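Local coordinates for conserved hypothetical protein (Agrobacterium tumefaciens, PDB 2FEX) that is of unknown function but belongs to the DJ-1/PfpI family and pairs into a dimer that probably carries a reactive cysteine at a nucleophile elbow, at residues D14-L19 with G99-A104; S125-A128 with G134-H137; P142-D147 with A162-K167. All coordinates share one frame; numbering follows the deposited sequence.

How the contacts relate
Contacts 1, 2 and 3 follow one another along the chain, each closing before the next opens, and all belong to the DJ-1/PfpI fold. Contact 1 is the most central; its centre is about 12 Å from that of contact 3 and about 18 Å from that of contact 2. Contacts 1 and 3 both reach the mixed sheet, through strand 96-100 and through strand 145-147, the outermost strand of the sheet within this chain, and both touch the second subunit. Contact 2 lies at the surface, yet His126 on helix 123-127 packs against Ala104 on helix 102-109. Contact 1, with the probable reactive cysteine, is thus near the centre of the chain, while the other two join more peripheral parts.

Contact 1: D14-L19 with G99-A104; sequences DWEPAL and GICAAA
Glu16 lays its carboxylate across the side chain of Cys101. OE2 comes to 3.2 Å from Cys101 SG, and OE1 lies 3.3 Å from Cys101 CB, so both oxygens border the cysteine. The Glu16 chain gets there by running extended beyond CG (chi2 -178°). On the way it crosses Ile100, whose CG2 branch packs 3.8 Å from Glu16 CB and 3.7 Å from Glu16 OE1. A branched aliphatic residue suits this place, since it lines the methylene part of the glutamate at the end of strand 96-100. Within the first segment, Glu16 CG also sits 3.4 Å above one face of the Trp15 ring, toward its rim, and the indole NH is bonded to Gly155 O.

Cys101 stands between strand 96-100 and helix 102-109 at the helix N-cap position, with a strained backbone (phi 62°, psi -131°). With Gly99 and Ala103 it fits the GxCxA pattern of a nucleophile elbow, consistent with the reactive cysteine of DJ-1 relatives. Gly99 suits the tight turn, since Ala103 O lies close to where a side chain would start. Around the site, Trp15 meets Phe183 of the second subunit edge to face.

Glu16 OE1 accepts a hydrogen bond from Gly71 N, which helps fix the rotation of the carboxylate. Buried OE2 has no hydrogen-bonding partner in the model: its approach to SG does not count as a hydrogen bond, and SG has a partner of its own outside the two segments. A buried carboxylate this near would probably still shape the electrostatic surroundings of the sulfur.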
ATOM      1  N   ASP A  14       3.799  -4.640  -0.528  1.00 10.46           N
ATOM      2  CA  ASP A  14       2.414  -4.119  -0.722  1.00 10.70           C
ATOM      3  C   ASP A  14       2.374  -2.608  -0.769  1.00 11.36           C
ATOM      4  O   ASP A  14       1.559  -2.035  -1.500  1.00 11.39           O
ATOM      5  CB  ASP A  14       1.481  -4.529   0.425  1.00 11.46           C
ATOM      6  CG  ASP A  14       1.446  -6.041   0.651  1.00 11.75           C
ATOM      7  OD1 ASP A  14       0.299  -6.587   0.741  1.00 12.97           O
ATOM      8  OD2 ASP A  14       2.517  -6.664   0.782  1.00 12.13           O
ATOM      9  N   TRP A  15       3.217  -1.942   0.051  1.00 10.34           N
ATOM     10  CA  TRP A  15       3.074  -0.472   0.199  1.00 11.55           C
ATOM     11  C   TRP A  15       3.726   0.299  -0.977  1.00 12.27           C
ATOM     12  O   TRP A  15       3.608   1.527  -1.044  1.00 13.91           O
ATOM     13  CB  TRP A  15       3.720  -0.005   1.506  1.00 11.22           C
ATOM     14  CG  TRP A  15       5.205  -0.107   1.532  1.00 12.07           C
ATOM     15  CD1 TRP A  15       6.100   0.893   1.210  1.00 15.14           C
ATOM     16  CD2 TRP A  15       5.973  -1.226   1.959  1.00 12.28           C
ATOM     17  NE1 TRP A  15       7.407   0.425   1.369  1.00 12.81           N
ATOM     18  CE2 TRP A  15       7.359  -0.868   1.818  1.00 13.15           C
ATOM     19  CE3 TRP A  15       5.655  -2.515   2.393  1.00 12.50           C
ATOM     20  CZ2 TRP A  15       8.391  -1.767   2.114  1.00 15.63           C
ATOM     21  CZ3 TRP A  15       6.701  -3.419   2.686  1.00 15.79           C
ATOM     22  CH2 TRP A  15       8.054  -3.017   2.577  1.00 15.35           C
ATOM     23  N   GLU A  16       4.423  -0.399  -1.895  1.00 11.26           N
ATOM     24  CA  GLU A  16       5.254   0.308  -2.848  1.00 12.86           C
ATOM     25  C   GLU A  16       4.508   0.768  -4.113  1.00 12.35           C
ATOM     26  O   GLU A  16       4.791   1.862  -4.602  1.00 15.26           O
ATOM     27  CB  GLU A  16       6.528  -0.518  -3.156  1.00 11.98           C
ATOM     28  CG  GLU A  16       7.391  -0.503  -1.863  1.00 12.96           C
ATOM     29  CD  GLU A  16       8.743  -1.219  -1.926  1.00 13.17           C
ATOM     30  OE1 GLU A  16       9.062  -1.785  -2.963  1.00 13.48           O
ATOM     31  OE2 GLU A  16       9.483  -1.170  -0.893  1.00 12.62           O
ATOM     32  N   PRO A  17       3.602  -0.066  -4.664  1.00 12.50           N
ATOM     33  CA  PRO A  17       2.865   0.414  -5.837  1.00 13.77           C
ATOM     34  C   PRO A  17       1.445   0.840  -5.512  1.00 14.91           C
ATOM     35  O   PRO A  17       0.678   1.176  -6.425  1.00 16.15           O
ATOM     36  CB  PRO A  17       2.847  -0.839  -6.720  1.00 14.87           C
ATOM     37  CG  PRO A  17       2.619  -1.953  -5.748  1.00 14.58           C
ATOM     38  CD  PRO A  17       3.370  -1.511  -4.429  1.00 11.85           C
ATOM     39  N   ALA A  18       1.098   0.818  -4.217  1.00 13.82           N
ATOM     40  CA  ALA A  18      -0.294   0.964  -3.823  1.00 13.33           C
ATOM     41  C   ALA A  18      -0.905   2.338  -4.052  1.00 13.32           C
ATOM     42  O   ALA A  18      -1.995   2.496  -4.646  1.00 13.84           O
ATOM     43  CB  ALA A  18      -0.411   0.603  -2.276  1.00 12.49           C
ATOM     44  N   LEU A  19      -0.218   3.355  -3.551  1.00 13.25           N
ATOM     45  CA  LEU A  19      -0.711   4.716  -3.755  1.00 14.77           C
ATOM     46  C   LEU A  19      -0.786   5.099  -5.255  1.00 14.15           C
ATOM     47  O   LEU A  19      -1.775   5.685  -5.690  1.00 15.82           O
ATOM     48  CB  LEU A  19       0.161   5.669  -2.937  1.00 15.89           C
ATOM     49  CG  LEU A  19      -0.300   7.099  -3.048  1.00 19.07           C
ATOM     50  CD1 LEU A  19      -1.790   7.258  -2.496  1.00 19.04           C
ATOM     51  CD2 LEU A  19       0.650   7.942  -2.144  1.00 20.03           C
ATOM     52  N   GLY A  99      11.397   2.002 -10.860  1.00 12.79           N
ATOM     53  CA  GLY A  99      11.668   0.899  -9.934  1.00 11.87           C
ATOM     54  C   GLY A  99      11.920   1.457  -8.556  1.00 12.73           C
ATOM     55  O   GLY A  99      12.605   2.471  -8.409  1.00 12.89           O
ATOM     56  N   ILE A 100      11.348   0.770  -7.559  1.00 10.74           N
ATOM     57  CA  ILE A 100      11.481   1.201  -6.156  1.00 11.51           C
ATOM     58  C   ILE A 100      12.105   0.074  -5.314  1.00 13.31           C
ATOM     59  O   ILE A 100      11.891  -1.181  -5.566  1.00 13.51           O
ATOM     60  CB  ILE A 100      10.105   1.688  -5.642  1.00 11.86           C
ATOM     61  CG1 ILE A 100      10.190   2.060  -4.146  1.00 11.81           C
ATOM     62  CG2 ILE A 100       9.027   0.559  -5.859  1.00 10.61           C
ATOM     63  CD1 ILE A 100       8.953   2.944  -3.703  1.00 12.15           C
ATOM     64  N   CYS A 101      12.888   0.492  -4.334  1.00 12.27           N
ATOM     65  CA  CYS A 101      13.415  -0.425  -3.314  1.00 14.02           C
ATOM     66  C   CYS A 101      14.330  -1.491  -4.001  1.00 13.51           C
ATOM     67  O   CYS A 101      15.207  -1.133  -4.839  1.00 12.58           O
ATOM     68  CB  CYS A 101      12.206  -1.050  -2.543  1.00 15.08           C
ATOM     69  SG  CYS A 101      12.553  -1.964  -1.012  1.00 17.00           S
ATOM     70  N   ALA A 102      14.126  -2.785  -3.694  1.00 12.68           N
ATOM     71  CA  ALA A 102      15.004  -3.812  -4.330  1.00 13.01           C
ATOM     72  C   ALA A 102      14.899  -3.775  -5.844  1.00 12.76           C
ATOM     73  O   ALA A 102      15.873  -4.131  -6.576  1.00 14.87           O
ATOM     74  CB  ALA A 102      14.698  -5.237  -3.786  1.00 14.10           C
ATOM     75  N   ALA A 103      13.727  -3.342  -6.344  1.00 11.60           N
ATOM     76  CA  ALA A 103      13.572  -3.252  -7.814  1.00 12.47           C
ATOM     77  C   ALA A 103      14.425  -2.142  -8.428  1.00 12.94           C
ATOM     78  O   ALA A 103      14.765  -2.215  -9.612  1.00 13.24           O
ATOM     79  CB  ALA A 103      12.063  -3.107  -8.204  1.00 13.53           C
ATOM     80  N   ALA A 104      14.714  -1.102  -7.652  1.00 13.47           N
ATOM     81  CA  ALA A 104      15.632  -0.066  -8.176  1.00 12.59           C
ATOM     82  C   ALA A 104      17.016  -0.654  -8.398  1.00 14.15           C
ATOM     83  O   ALA A 104      17.642  -0.362  -9.405  1.00 12.67           O
ATOM     84  CB  ALA A 104      15.730   1.156  -7.215  1.00 13.00           C
TER

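Contact 2: S125-A128 with G134-H137; sequences SHKA and GEAH
Lys127 and Glu135 meet at the surface through a salt bridge, with Lys127 NZ donating to Glu135 OE1 at 2.8 Å. The ammonium comes to the syn side of that oxygen but 31° out of the carboxylate plane. Glu135 stretches its chain out, CG anti to the backbone N, whereas Lys127 curls at its far end, with chi3 60° and chi4 75°. That bend draws the aliphatic part of the lysine in as well: Lys127 CD lies 3.5 Å from Glu135 OE1. Long, flexible charged chains suit the place, because the backbones stay well separated, with 7.8 Å between Lys127 CA and Glu135 CA.

Such a bridge contrasts with the inner side of the same helix, where neighbouring His126 is buried. Its ring is pinned at both nitrogens, ND1 to Ser105 OG and NE2 to Thr119 O, and meets Tyr132 and Tyr138 edge to face. Tyr132 belongs to the connection between the two segments and also touches Lys127. Beyond that connection the chain forms a short 3-10 segment that includes Glu135.

On the outer side both charged residues are exposed. Solvent probably screens their attraction, so this single short bond links helix 123-127 to the following loop without demanding the close fit of the histidine side.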
ATOM      1  N   SER A 125      23.518  -1.196  -2.308  1.00 16.07           N
ATOM      2  CA  SER A 125      22.465  -2.046  -2.896  0.50 14.75           C
ATOM      3  C   SER A 125      22.591  -2.110  -4.415  1.00 15.14           C
ATOM      4  O   SER A 125      22.487  -3.198  -5.000  1.00 15.15           O
ATOM      5  CB  SER A 125      21.065  -1.589  -2.473  0.50 15.04           C
ATOM      6  OG  SER A 125      20.939  -1.614  -1.063  0.50 10.94           O
ATOM      7  N   HIS A 126      22.856  -0.962  -5.055  1.00 14.37           N
ATOM      8  CA  HIS A 126      23.043  -0.967  -6.510  1.00 14.41           C
ATOM      9  C   HIS A 126      24.346  -1.668  -6.909  1.00 15.44           C
ATOM     10  O   HIS A 126      24.410  -2.409  -7.886  1.00 15.85           O
ATOM     11  CB  HIS A 126      23.020   0.480  -7.050  1.00 14.14           C
ATOM     12  CG  HIS A 126      21.625   1.083  -7.090  1.00 14.69           C
ATOM     13  ND1 HIS A 126      20.530   0.501  -6.480  1.00 16.41           N
ATOM     14  CD2 HIS A 126      21.180   2.246  -7.636  1.00 16.26           C
ATOM     15  CE1 HIS A 126      19.452   1.255  -6.689  1.00 15.98           C
ATOM     16  NE2 HIS A 126      19.828   2.343  -7.360  1.00 15.29           N
ATOM     17  N   LYS A 127      25.382  -1.422  -6.122  1.00 14.76           N
ATOM     18  CA  LYS A 127      26.730  -1.943  -6.413  1.00 16.64           C
ATOM     19  C   LYS A 127      26.794  -3.456  -6.283  1.00 15.75           C
ATOM     20  O   LYS A 127      27.763  -4.075  -6.781  1.00 19.92           O
ATOM     21  CB  LYS A 127      27.809  -1.231  -5.534  1.00 17.04           C
ATOM     22  CG  LYS A 127      28.011   0.240  -6.005  1.00 18.63           C
ATOM     23  CD  LYS A 127      29.083   1.018  -5.207  1.00 20.62           C
ATOM     24  CE  LYS A 127      30.453   0.381  -5.291  1.00 28.65           C
ATOM     25  NZ  LYS A 127      31.116   0.595  -6.593  1.00 34.10           N
ATOM     26  N   ALA A 128      25.801  -4.053  -5.621  1.00 16.71           N
ATOM     27  CA  ALA A 128      25.732  -5.556  -5.510  1.00 18.51           C
ATOM     28  C   ALA A 128      25.553  -6.177  -6.904  1.00 19.06           C
ATOM     29  O   ALA A 128      25.860  -7.362  -7.090  1.00 19.59           O
ATOM     30  CB  ALA A 128      24.638  -5.969  -4.622  1.00 18.85           C
ATOM     31  N   GLY A 134      26.547   3.062 -12.756  1.00 21.11           N
ATOM     32  CA  GLY A 134      25.989   4.416 -12.563  1.00 20.14           C
ATOM     33  C   GLY A 134      26.412   5.162 -11.284  1.00 19.93           C
ATOM     34  O   GLY A 134      25.806   6.187 -10.948  1.00 19.90           O
ATOM     35  N   GLU A 135      27.418   4.667 -10.552  1.00 19.40           N
ATOM     36  CA  GLU A 135      27.747   5.257  -9.246  1.00 21.61           C
ATOM     37  C   GLU A 135      27.884   6.786  -9.282  1.00 20.86           C
ATOM     38  O   GLU A 135      27.462   7.460  -8.353  1.00 19.39           O
ATOM     39  CB  GLU A 135      29.036   4.621  -8.667  1.00 22.99           C
ATOM     40  CG  GLU A 135      29.419   5.194  -7.329  1.00 25.17           C
ATOM     41  CD  GLU A 135      30.606   4.471  -6.652  1.00 27.13           C
ATOM     42  OE1 GLU A 135      30.971   3.345  -7.096  1.00 28.91           O
ATOM     43  OE2 GLU A 135      31.126   5.061  -5.657  1.00 30.16           O
ATOM     44  N   ALA A 136      28.472   7.343 -10.353  1.00 21.93           N
ATOM     45  CA  ALA A 136      28.682   8.813 -10.445  1.00 22.67           C
ATOM     46  C   ALA A 136      27.387   9.610 -10.385  1.00 23.00           C
ATOM     47  O   ALA A 136      27.383  10.787  -9.971  1.00 23.59           O
ATOM     48  CB  ALA A 136      29.502   9.181 -11.715  1.00 24.56           C
ATOM     49  N   HIS A 137      26.277   8.948 -10.726  1.00 21.43           N
ATOM     50  CA  HIS A 137      24.963   9.613 -10.829  1.00 21.44           C
ATOM     51  C   HIS A 137      24.032   9.312  -9.683  1.00 19.73           C
ATOM     52  O   HIS A 137      22.909   9.822  -9.680  1.00 19.65           O
ATOM     53  CB  HIS A 137      24.268   9.200 -12.134  1.00 21.39           C
ATOM     54  CG  HIS A 137      25.075   9.588 -13.320  1.00 23.01           C
ATOM     55  ND1 HIS A 137      25.599   8.676 -14.193  1.00 28.25           N
ATOM     56  CD2 HIS A 137      25.519  10.801 -13.716  1.00 25.65           C
ATOM     57  CE1 HIS A 137      26.311   9.310 -15.111  1.00 26.66           C
ATOM     58  NE2 HIS A 137      26.279  10.601 -14.841  1.00 33.28           N
TER

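Contact 3: P142-D147 with A162-K167; sequences PRAVSD and AVEILK
Strand 145-147, outermost in the mixed sheet within this chain, and the residue before it, Ala144, meet helix 158-168 through Glu164. Glu164 CG touches Ala144 CB at 3.9 Å, and Glu164 OE1 comes to 3.5 Å from Ser146 CB. The chain is bent at chi2 (-66°), which turns the carboxylate along the strand and presents its two oxygens to different waters.

One water donates to Ala144 O and to Glu164 OE2, at 2.7 Å from the latter. The other is held by three bonds: it accepts from Ser146 OG at 2.8 Å, the serine's chi1 of -177° turning OG toward it, and donates to Glu164 OE1 and to backbone Glu164 O. Strand 145-147 pairs antiparallel with strand 150-153, and the chain then enters helix 158-168, which packs on one side of the alpha/beta/alpha sandwich of the DJ-1/PfpI family. Small Ala144 fits between strand 150-153, where it touches Ala153, and the glutamate methylene; its N also bonds to Ser160 OG.

On the helix side turned from the strand, Ala162 and Ile165 meet Leu20 of helix 18-27. Just before the strand, Arg143 NH2 bonds to Arg188 O of the second subunit.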
ATOM      1  N   PRO A 142      16.396  11.411   0.356  1.00 17.56           N
ATOM      2  CA  PRO A 142      15.232  10.582   0.713  1.00 15.89           C
ATOM      3  C   PRO A 142      14.153  10.460  -0.355  1.00 15.73           C
ATOM      4  O   PRO A 142      13.389   9.491  -0.318  1.00 16.57           O
ATOM      5  CB  PRO A 142      14.645  11.263   1.972  1.00 16.88           C
ATOM      6  CG  PRO A 142      15.156  12.707   1.876  1.00 18.00           C
ATOM      7  CD  PRO A 142      16.456  12.666   1.140  1.00 17.61           C
ATOM      8  N   ARG A 143      14.054  11.431  -1.254  1.00 17.26           N
ATOM      9  CA  ARG A 143      12.905  11.419  -2.213  1.00 16.37           C
ATOM     10  C   ARG A 143      13.292  10.740  -3.522  1.00 16.34           C
ATOM     11  O   ARG A 143      14.470  10.702  -3.908  1.00 16.41           O
ATOM     12  CB  ARG A 143      12.383  12.829  -2.493  1.00 16.99           C
ATOM     13  CG  ARG A 143      11.767  13.491  -1.212  1.00 19.06           C
ATOM     14  CD  ARG A 143      11.364  14.887  -1.559  1.00 23.59           C
ATOM     15  NE  ARG A 143      10.937  15.576  -0.354  1.00 29.17           N
ATOM     16  CZ  ARG A 143       9.998  16.509  -0.335  1.00 37.50           C
ATOM     17  NH1 ARG A 143       9.399  16.866  -1.474  1.00 40.03           N
ATOM     18  NH2 ARG A 143       9.652  17.070   0.823  1.00 38.20           N
ATOM     19  N   ALA A 144      12.271  10.236  -4.235  1.00 14.69           N
ATOM     20  CA  ALA A 144      12.464   9.636  -5.566  1.00 14.74           C
ATOM     21  C   ALA A 144      13.198  10.567  -6.519  1.00 14.33           C
ATOM     22  O   ALA A 144      13.092  11.835  -6.417  1.00 16.02           O
ATOM     23  CB  ALA A 144      11.107   9.307  -6.190  1.00 14.88           C
ATOM     24  N   VAL A 145      13.894   9.963  -7.465  1.00 13.66           N
ATOM     25  CA  VAL A 145      14.587  10.700  -8.513  1.00 15.21           C
ATOM     26  C   VAL A 145      13.989  10.338  -9.880  1.00 15.62           C
ATOM     27  O   VAL A 145      13.600   9.170 -10.138  1.00 16.23           O
ATOM     28  CB  VAL A 145      16.057  10.357  -8.474  1.00 14.77           C
ATOM     29  CG1 VAL A 145      16.843  10.931  -9.725  1.00 18.41           C
ATOM     30  CG2 VAL A 145      16.694  10.856  -7.197  1.00 17.67           C
ATOM     31  N   SER A 146      13.859  11.361 -10.720  1.00 16.87           N
ATOM     32  CA  SER A 146      13.418  11.160 -12.107  1.00 16.89           C
ATOM     33  C   SER A 146      14.409  11.807 -13.070  1.00 18.03           C
ATOM     34  O   SER A 146      14.657  13.044 -12.996  1.00 18.10           O
ATOM     35  CB  SER A 146      12.044  11.783 -12.307  1.00 17.79           C
ATOM     36  OG  SER A 146      11.607  11.529 -13.633  1.00 19.03           O
ATOM     37  N   ASP A 147      14.909  11.023 -14.008  1.00 17.14           N
ATOM     38  CA  ASP A 147      15.840  11.552 -15.008  1.00 18.42           C
ATOM     39  C   ASP A 147      15.875  10.607 -16.215  1.00 18.44           C
ATOM     40  O   ASP A 147      15.896   9.376 -16.068  1.00 17.85           O
ATOM     41  CB  ASP A 147      17.247  11.655 -14.421  1.00 18.68           C
ATOM     42  CG  ASP A 147      18.205  12.435 -15.320  1.00 24.29           C
ATOM     43  OD1 ASP A 147      17.787  13.479 -15.905  1.00 24.10           O
ATOM     44  OD2 ASP A 147      19.356  12.006 -15.475  1.00 22.45           O
ATOM     45  N   ALA A 162       5.371   7.741  -6.437  1.00 13.80           N
ATOM     46  CA  ALA A 162       4.129   7.930  -7.173  1.00 13.59           C
ATOM     47  C   ALA A 162       4.071   9.287  -7.883  1.00 13.90           C
ATOM     48  O   ALA A 162       3.668   9.374  -9.058  1.00 14.38           O
ATOM     49  CB  ALA A 162       2.919   7.748  -6.258  1.00 13.70           C
ATOM     50  N   VAL A 163       4.487  10.331  -7.178  1.00 13.29           N
ATOM     51  CA  VAL A 163       4.389  11.706  -7.725  1.00 14.51           C
ATOM     52  C   VAL A 163       5.309  11.773  -8.970  1.00 14.90           C
ATOM     53  O   VAL A 163       4.906  12.325  -9.995  1.00 15.27           O
ATOM     54  CB  VAL A 163       4.844  12.725  -6.681  1.00 14.42           C
ATOM     55  CG1 VAL A 163       5.126  14.083  -7.344  1.00 17.24           C
ATOM     56  CG2 VAL A 163       3.817  12.782  -5.517  1.00 15.20           C
ATOM     57  N   GLU A 164       6.524  11.199  -8.889  1.00 14.41           N
ATOM     58  CA  GLU A 164       7.462  11.343 -10.032  1.00 15.05           C
ATOM     59  C   GLU A 164       6.969  10.548 -11.261  1.00 14.84           C
ATOM     60  O   GLU A 164       7.177  10.978 -12.401  1.00 15.82           O
ATOM     61  CB  GLU A 164       8.884  10.921  -9.664  1.00 15.99           C
ATOM     62  CG  GLU A 164       9.556  11.850  -8.649  1.00 15.80           C
ATOM     63  CD  GLU A 164       9.808  13.282  -9.197  1.00 19.07           C
ATOM     64  OE1 GLU A 164       9.686  13.561 -10.438  1.00 20.38           O
ATOM     65  OE2 GLU A 164      10.116  14.159  -8.356  1.00 21.63           O
ATOM     66  N   ILE A 165       6.288   9.412 -11.022  1.00 13.77           N
ATOM     67  CA  ILE A 165       5.722   8.632 -12.128  1.00 13.97           C
ATOM     68  C   ILE A 165       4.635   9.450 -12.784  1.00 15.26           C
ATOM     69  O   ILE A 165       4.614   9.609 -14.037  1.00 16.91           O
ATOM     70  CB  ILE A 165       5.153   7.298 -11.619  1.00 13.50           C
ATOM     71  CG1 ILE A 165       6.357   6.413 -11.212  1.00 13.23           C
ATOM     72  CG2 ILE A 165       4.265   6.595 -12.663  1.00 12.62           C
ATOM     73  CD1 ILE A 165       6.019   5.198 -10.337  1.00 13.63           C
ATOM     74  N   LEU A 166       3.754  10.016 -11.954  1.00 14.34           N
ATOM     75  CA  LEU A 166       2.691  10.860 -12.494  1.00 15.32           C
ATOM     76  C   LEU A 166       3.213  12.098 -13.232  1.00 16.47           C
ATOM     77  O   LEU A 166       2.713  12.404 -14.302  1.00 18.42           O
ATOM     78  CB  LEU A 166       1.730  11.277 -11.398  1.00 16.53           C
ATOM     79  CG  LEU A 166       0.927  10.095 -10.830  1.00 17.16           C
ATOM     80  CD1 LEU A 166       0.097  10.627  -9.700  1.00 20.62           C
ATOM     81  CD2 LEU A 166       0.084   9.380 -11.941  1.00 19.42           C
ATOM     82  N   LYS A 167       4.221  12.756 -12.676  1.00 16.21           N
ATOM     83  CA  LYS A 167       4.822  13.903 -13.378  1.00 18.88           C
ATOM     84  C   LYS A 167       5.399  13.494 -14.729  1.00 19.26           C
ATOM     85  O   LYS A 167       5.181  14.200 -15.731  1.00 20.99           O
ATOM     86  CB  LYS A 167       5.918  14.558 -12.540  1.00 19.24           C
ATOM     87  CG  LYS A 167       5.349  15.305 -11.302  1.00 20.56           C
ATOM     88  CD  LYS A 167       6.519  15.960 -10.569  1.00 21.39           C
ATOM     89  CE  LYS A 167       5.990  16.980  -9.560  1.00 27.42           C
ATOM     90  NZ  LYS A 167       7.086  17.719  -8.840  1.00 28.01           N
TER
HETATM   91  O   HOH W   1      10.807  13.368  -5.843  1.00 20.66           O
HETATM   92  O   HOH W   2       9.135  12.725 -13.013  1.00 21.26           O